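Local coordinates for prophage MuSo2, 43 kDa tail protein (Shewanella oneidensis, PDB 3CDD) that is probably a baseplate hub component of the contractile tail of a Mu-like prophage, at residues A[156-159]-A[160-164]. Residues are numbered along the deposited sequence; the frame is centred on the assembly and turned at random.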
ATOM      1  N   HIS A 156      25.417   0.312   4.189  1.00 26.56           N
ATOM      2  CA  HIS A 156      24.532   1.120   5.052  1.00 27.38           C
ATOM      3  C   HIS A 156      23.928   0.378   6.252  1.00 28.18           C
ATOM      4  O   HIS A 156      23.937   0.903   7.371  1.00 29.01           O
ATOM      5  CB  HIS A 156      23.414   1.825   4.273  1.00 27.75           C
ATOM      6  CG  HIS A 156      22.558   2.692   5.139  1.00 28.78           C
ATOM      7  ND1 HIS A 156      21.246   2.391   5.425  1.00 31.16           N
ATOM      8  CD2 HIS A 156      22.844   3.828   5.819  1.00 28.26           C
ATOM      9  CE1 HIS A 156      20.751   3.323   6.223  1.00 32.10           C
ATOM     10  NE2 HIS A 156      21.701   4.207   6.473  1.00 30.30           N
ATOM     11  N   GLU A 157      23.389  -0.817   6.040  1.00 28.19           N
ATOM     12  CA  GLU A 157      22.832  -1.590   7.152  1.00 28.84           C
ATOM     13  C   GLU A 157      23.866  -1.923   8.223  1.00 28.89           C
ATOM     14  O   GLU A 157      23.548  -1.906   9.426  1.00 29.52           O
ATOM     15  CB  GLU A 157      22.225  -2.901   6.670  1.00 28.99           C
ATOM     16  CG  GLU A 157      20.951  -2.757   5.924  1.00 30.88           C
ATOM     17  CD  GLU A 157      20.540  -4.064   5.239  1.00 34.82           C
ATOM     18  OE1 GLU A 157      21.425  -4.872   4.852  1.00 32.11           O
ATOM     19  OE2 GLU A 157      19.313  -4.279   5.100  1.00 38.12           O
ATOM     20  N   LEU A 158      25.089  -2.240   7.803  1.00 28.39           N
ATOM     21  CA  LEU A 158      26.154  -2.503   8.766  1.00 28.65           C
ATOM     22  C   LEU A 158      26.527  -1.249   9.545  1.00 28.47           C
ATOM     23  O   LEU A 158      26.596  -1.269  10.775  1.00 28.51           O
ATOM     24  CB  LEU A 158      27.398  -3.071   8.095  1.00 28.71           C
ATOM     25  CG  LEU A 158      28.636  -3.133   8.988  1.00 29.43           C
ATOM     26  CD1 LEU A 158      28.435  -4.180  10.073  1.00 30.52           C
ATOM     27  CD2 LEU A 158      29.895  -3.424   8.169  1.00 29.07           C
ATOM     28  N   LEU A 159      26.758  -0.158   8.827  1.00 28.05           N
ATOM     29  CA  LEU A 159      27.189   1.082   9.458  1.00 27.52           C
ATOM     30  C   LEU A 159      26.113   1.626  10.370  1.00 27.81           C
ATOM     31  O   LEU A 159      26.418   2.148  11.443  1.00 27.98           O
ATOM     32  CB  LEU A 159      27.639   2.108   8.408  1.00 26.79           C
ATOM     33  CG  LEU A 159      28.881   1.629   7.625  1.00 26.75           C
ATOM     34  CD1 LEU A 159      29.276   2.559   6.459  1.00 26.32           C
ATOM     35  CD2 LEU A 159      30.084   1.382   8.570  1.00 25.61           C
ATOM     36  N   ALA A 160      24.853   1.479   9.964  1.00 27.83           N
ATOM     37  CA  ALA A 160      23.735   1.987  10.748  1.00 28.06           C
ATOM     38  C   ALA A 160      23.592   1.220  12.071  1.00 28.00           C
ATOM     39  O   ALA A 160      23.399   1.838  13.117  1.00 27.97           O
ATOM     40  CB  ALA A 160      22.420   1.968   9.928  1.00 28.15           C
ATOM     41  N   ARG A 161      23.725  -0.105  12.044  1.00 28.28           N
ATOM     42  CA  ARG A 161      23.671  -0.865  13.302  1.00 29.35           C
ATOM     43  C   ARG A 161      24.841  -0.549  14.258  1.00 29.22           C
ATOM     44  O   ARG A 161      24.641  -0.360  15.461  1.00 29.53           O
ATOM     45  CB  ARG A 161      23.454  -2.372  13.103  1.00 29.46           C
ATOM     46  CG  ARG A 161      24.463  -3.141  12.249  1.00 30.33           C
ATOM     47  CD  ARG A 161      24.175  -4.650  12.407  1.00 30.40           C
ATOM     48  NE  ARG A 161      25.008  -5.553  11.604  1.00 29.63           N
ATOM     49  CZ  ARG A 161      26.107  -6.164  12.047  1.00 33.70           C
ATOM     50  NH1 ARG A 161      26.543  -5.957  13.290  1.00 33.62           N
ATOM     51  NH2 ARG A 161      26.780  -6.994  11.250  1.00 32.20           N
ATOM     52  N   LEU A 162      26.041  -0.435  13.716  1.00 29.07           N
ATOM     53  CA  LEU A 162      27.191   0.028  14.498  1.00 29.30           C
ATOM     54  C   LEU A 162      26.958   1.430  15.090  1.00 29.29           C
ATOM     55  O   LEU A 162      27.201   1.653  16.285  1.00 28.67           O
ATOM     56  CB  LEU A 162      28.463   0.009  13.635  1.00 28.91           C
ATOM     57  CG  LEU A 162      28.908  -1.338  13.033  1.00 28.95           C
ATOM     58  CD1 LEU A 162      30.177  -1.142  12.198  1.00 28.78           C
ATOM     59  CD2 LEU A 162      29.141  -2.411  14.079  1.00 26.50           C
ATOM     60  N   ALA A 163      26.497   2.360  14.245  1.00 29.29           N
ATOM     61  CA  ALA A 163      26.195   3.734  14.654  1.00 29.66           C
ATOM     62  C   ALA A 163      25.292   3.765  15.890  1.00 30.57           C
ATOM     63  O   ALA A 163      25.469   4.588  16.795  1.00 30.80           O
ATOM     64  CB  ALA A 163      25.541   4.501  13.501  1.00 28.75           C
ATOM     65  N   LYS A 164      24.330   2.849  15.913  1.00 30.97           N
ATOM     66  CA  LYS A 164      23.300   2.816  16.935  1.00 31.50           C
ATOM     67  C   LYS A 164      23.897   2.385  18.284  1.00 31.29           C
ATOM     68  O   LYS A 164      23.407   2.765  19.342  1.00 31.39           O
ATOM     69  CB  LYS A 164      22.206   1.845  16.491  1.00 31.83           C
ATOM     70  CG  LYS A 164      20.803   2.289  16.783  1.00 35.02           C
ATOM     71  CD  LYS A 164      19.803   1.161  16.489  1.00 38.87           C
ATOM     72  CE  LYS A 164      18.978   0.817  17.748  1.00 40.13           C
ATOM     73  NZ  LYS A 164      17.814  -0.089  17.473  1.00 40.89           N
TER
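Leu158 and Arg161, three residues apart, meet on one flank of the amphipathic alpha-helix 155-164, which belongs to the gp44-like second domain of this tail protein. The main chain supplies the regular i to i+4 hydrogen bonds, from Ala160 N to His156 O at 2.8 Å through to Ala163 N to Leu159 O, also 2.8 Å. They are not all equal: Arg161 N reaches Glu157 O at 3.2 Å from above the carbonyl plane, 37° out of it.

Apolar contacts follow the helix spacing. Leu158 CG lies 4.1 Å from Leu162 CD1, and Leu159 CD2 adds a looser contact with the same methyl. These three leucines are buried: Leu158 and Leu162 both rest on Ile147 of strand 144-148, while Leu159 packs on Ala123 and Val126 of helix 119-127. On another side of the helix, the Ala160 methyl sits over one face of the His156 imidazole, displaced toward its rim, and both residues touch Leu170 of strand 169-172.

Arg161 combines a charged and an apolar contact. With chi1 at 58°, Arg161 CG is held between its own backbone N and carbonyl carbon, and the chain then runs extended to NE, outward from the helix and partly back along it, which brings the guanidinium beside the end of Leu158, whose side chain it crosses at a slant. NE forms salt bridges with Glu153 and Glu150, which would be expected to limit the rotation of the guanidinium. Leu158 CD1 lies over one face of that group, off-centre toward the rim, 3.5 Å from Arg161 NH2.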